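Local coordinates for putative nitrite reductase NADPH (Small subunit) oxidoreductase protein (Vibrio parahaemolyticus RIMD 2210633, PDB 3C0D), which probably acts as the small subunit of an NAD(P)H-dependent nitrite reductase in nitrate assimilation, on a Rieske-like fold, at residues G27-L32 / V43-P48. Numbering follows the deposited sequence.
Sequences GERVAL and VQDWDP
A31 and V43 form a hydrogen-bonded antiparallel pair in which each backbone amide serves the other residue's carbonyl. The bond from A31 N to V43 O is the shorter at 2.7 Å, its donor lying almost in line with the C=O bond, while V43 N reaches A31 O at 3.0 Å. V30 and Q44 form the adjacent non-hydrogen-bonded pair, their side chains diverging. A third bond, from D45 N to R29 O (3.0 Å), is nearly straight at the hydrogen (171°), but the donor stands well above the carbonyl plane; beyond Q44, segment 43-48 leaves regular strand geometry at D45. R29 O also receives a CA-H...O contact from Q44 CA.

On the face carrying A31 and V43, A31 CB meets V43 CG2 at 3.9 Å. D45 CB packs against R29 CG at 3.5 Å. The acid and the arginine form no salt bridge: R29 NE and D45 OD2 remain 5.9 Å apart. Instead D45 OD1 accepts the backbone N-H of S56, and the R29 guanidinium makes a cation-pi contact with Y53. Within its own segment the Q44 amide NE2 donates to W46 O at 2.6 Å, and its OE1 is taken by K94 N.

The contact belongs to the hairpin of strands 28-35 and 39-47 in the larger of the two antiparallel sheets of this Rieske-like domain. Outward, the V30 backbone bonds to V23 of strand 21-25, Q44 to K94, and D45 to V54 and M55. Strands 52-53 and 95-100 also pair with 39-47.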
ATOM      1  N   GLY A  27       8.703 -10.816  -5.837  1.00 37.19           N
ATOM      2  CA  GLY A  27       9.779 -10.745  -4.862  1.00 36.35           C
ATOM      3  C   GLY A  27       9.841  -9.627  -3.838  1.00 36.07           C
ATOM      4  O   GLY A  27      10.476  -9.779  -2.794  1.00 36.13           O
ATOM      5  N   GLU A  28       9.196  -8.501  -4.116  1.00 36.40           N
ATOM      6  CA  GLU A  28       9.225  -7.384  -3.187  1.00 35.31           C
ATOM      7  C   GLU A  28       8.075  -7.424  -2.188  1.00 34.28           C
ATOM      8  O   GLU A  28       6.971  -7.824  -2.523  1.00 34.35           O
ATOM      9  CB  GLU A  28       9.202  -6.074  -3.968  1.00 36.11           C
ATOM     10  CG  GLU A  28      10.409  -5.890  -4.874  1.00 40.05           C
ATOM     11  CD  GLU A  28      10.426  -4.526  -5.561  1.00 43.06           C
ATOM     12  OE1 GLU A  28      10.304  -3.494  -4.850  1.00 39.83           O
ATOM     13  OE2 GLU A  28      10.570  -4.495  -6.808  1.00 42.61           O
ATOM     14  N   ARG A  29       8.349  -7.009  -0.957  1.00 34.30           N
ATOM     15  CA  ARG A  29       7.344  -6.990   0.097  1.00 34.10           C
ATOM     16  C   ARG A  29       6.367  -5.870  -0.139  1.00 33.04           C
ATOM     17  O   ARG A  29       6.765  -4.712  -0.116  1.00 33.77           O
ATOM     18  CB  ARG A  29       7.976  -6.724   1.451  1.00 35.62           C
ATOM     19  CG  ARG A  29       7.235  -7.403   2.574  1.00 35.80           C
ATOM     20  CD  ARG A  29       7.894  -8.714   2.812  1.00 33.39           C
ATOM     21  NE  ARG A  29       8.873  -8.929   1.770  1.00 31.68           N
ATOM     22  CZ  ARG A  29       9.821  -9.833   1.854  1.00 35.79           C
ATOM     23  NH1 ARG A  29       9.896 -10.586   2.943  1.00 38.79           N
ATOM     24  NH2 ARG A  29      10.682  -9.986   0.859  1.00 39.67           N
ATOM     25  N   VAL A  30       5.090  -6.196  -0.321  1.00 31.72           N
ATOM     26  CA  VAL A  30       4.075  -5.178  -0.570  1.00 28.32           C
ATOM     27  C   VAL A  30       2.951  -5.186   0.468  1.00 27.76           C
ATOM     28  O   VAL A  30       2.574  -6.234   0.996  1.00 27.01           O
ATOM     29  CB  VAL A  30       3.457  -5.367  -1.973  1.00 27.90           C
ATOM     30  CG1 VAL A  30       2.493  -4.245  -2.280  1.00 25.26           C
ATOM     31  CG2 VAL A  30       4.555  -5.431  -3.009  1.00 26.10           C
ATOM     32  N   ALA A  31       2.422  -4.004   0.755  1.00 25.63           N
ATOM     33  CA  ALA A  31       1.333  -3.864   1.711  1.00 27.53           C
ATOM     34  C   ALA A  31       0.094  -3.390   0.962  1.00 28.02           C
ATOM     35  O   ALA A  31       0.130  -2.352   0.315  1.00 31.10           O
ATOM     36  CB  ALA A  31       1.711  -2.855   2.807  1.00 23.04           C
ATOM     37  N   LEU A  32      -0.990  -4.160   1.026  1.00 28.30           N
ATOM     38  CA  LEU A  32      -2.220  -3.778   0.350  1.00 29.70           C
ATOM     39  C   LEU A  32      -3.166  -3.108   1.334  1.00 31.57           C
ATOM     40  O   LEU A  32      -3.318  -3.564   2.468  1.00 31.58           O
ATOM     41  CB  LEU A  32      -2.913  -4.990  -0.267  1.00 27.06           C
ATOM     42  CG  LEU A  32      -2.136  -5.720  -1.355  1.00 27.19           C
ATOM     43  CD1 LEU A  32      -3.089  -6.591  -2.141  1.00 26.83           C
ATOM     44  CD2 LEU A  32      -1.445  -4.717  -2.275  1.00 25.58           C
ATOM     45  N   VAL A  43       1.754  -0.373  -1.274  1.00 33.24           N
ATOM     46  CA  VAL A  43       2.975   0.372  -0.951  1.00 32.64           C
ATOM     47  C   VAL A  43       3.993  -0.631  -0.408  1.00 34.05           C
ATOM     48  O   VAL A  43       3.600  -1.703   0.048  1.00 36.47           O
ATOM     49  CB  VAL A  43       2.728   1.445   0.130  1.00 32.43           C
ATOM     50  CG1 VAL A  43       1.823   2.542  -0.406  1.00 32.40           C
ATOM     51  CG2 VAL A  43       2.104   0.802   1.368  1.00 33.01           C
ATOM     52  N   GLN A  44       5.285  -0.314  -0.456  1.00 32.30           N
ATOM     53  CA  GLN A  44       6.281  -1.239   0.079  1.00 30.37           C
ATOM     54  C   GLN A  44       5.995  -1.445   1.558  1.00 30.48           C
ATOM     55  O   GLN A  44       5.692  -0.490   2.277  1.00 29.62           O
ATOM     56  CB  GLN A  44       7.684  -0.681  -0.069  1.00 31.06           C
ATOM     57  CG  GLN A  44       8.017   0.419   0.904  1.00 30.22           C
ATOM     58  CD  GLN A  44       9.383   0.983   0.629  1.00 34.49           C
ATOM     59  OE1 GLN A  44       9.650   1.470  -0.474  1.00 35.86           O
ATOM     60  NE2 GLN A  44      10.269   0.918   1.621  1.00 33.00           N
ATOM     61  N   ASP A  45       6.108  -2.691   2.006  1.00 30.09           N
ATOM     62  CA  ASP A  45       5.838  -3.030   3.386  1.00 29.95           C
ATOM     63  C   ASP A  45       6.994  -2.668   4.264  1.00 30.86           C
ATOM     64  O   ASP A  45       6.805  -2.404   5.443  1.00 32.62           O
ATOM     65  CB  ASP A  45       5.528  -4.514   3.534  1.00 31.24           C
ATOM     66  CG  ASP A  45       5.005  -4.858   4.921  1.00 32.41           C
ATOM     67  OD1 ASP A  45       4.100  -4.149   5.414  1.00 34.29           O
ATOM     68  OD2 ASP A  45       5.487  -5.841   5.518  1.00 31.31           O
ATOM     69  N   TRP A  46       8.191  -2.649   3.697  1.00 31.75           N
ATOM     70  CA  TRP A  46       9.375  -2.282   4.469  1.00 34.07           C
ATOM     71  C   TRP A  46       9.385  -0.769   4.786  1.00 33.82           C
ATOM     72  O   TRP A  46       9.261   0.063   3.888  1.00 34.93           O
ATOM     73  CB  TRP A  46      10.626  -2.700   3.686  1.00 36.07           C
ATOM     74  CG  TRP A  46      11.952  -2.311   4.286  1.00 37.04           C
ATOM     75  CD1 TRP A  46      12.673  -1.193   4.013  1.00 37.40           C
ATOM     76  CD2 TRP A  46      12.725  -3.068   5.227  1.00 39.00           C
ATOM     77  NE1 TRP A  46      13.851  -1.201   4.714  1.00 38.18           N
ATOM     78  CE2 TRP A  46      13.913  -2.341   5.467  1.00 40.06           C
ATOM     79  CE3 TRP A  46      12.535  -4.294   5.885  1.00 40.03           C
ATOM     80  CZ2 TRP A  46      14.908  -2.796   6.345  1.00 38.69           C
ATOM     81  CZ3 TRP A  46      13.524  -4.749   6.757  1.00 39.40           C
ATOM     82  CH2 TRP A  46      14.699  -4.001   6.974  1.00 39.20           C
ATOM     83  N   ASP A  47       9.498  -0.438   6.072  1.00 33.71           N
ATOM     84  CA  ASP A  47       9.548   0.940   6.558  1.00 34.52           C
ATOM     85  C   ASP A  47      10.976   1.466   6.411  1.00 36.51           C
ATOM     86  O   ASP A  47      11.880   1.045   7.134  1.00 37.78           O
ATOM     87  CB  ASP A  47       9.155   0.977   8.032  1.00 35.12           C
ATOM     88  CG  ASP A  47       9.304   2.356   8.642  1.00 36.81           C
ATOM     89  OD1 ASP A  47       9.894   3.242   7.987  1.00 38.65           O
ATOM     90  OD2 ASP A  47       8.840   2.554   9.782  1.00 36.99           O
ATOM     91  N   PRO A  48      11.196   2.413   5.496  1.00 37.75           N
ATOM     92  CA  PRO A  48      12.529   2.994   5.256  1.00 38.18           C
ATOM     93  C   PRO A  48      13.135   3.693   6.463  1.00 38.23           C
ATOM     94  O   PRO A  48      14.338   3.887   6.540  1.00 37.72           O
ATOM     95  CB  PRO A  48      12.277   3.960   4.110  1.00 38.84           C
ATOM     96  CG  PRO A  48      10.874   4.440   4.406  1.00 39.42           C
ATOM     97  CD  PRO A  48      10.150   3.166   4.786  1.00 37.67           C
TER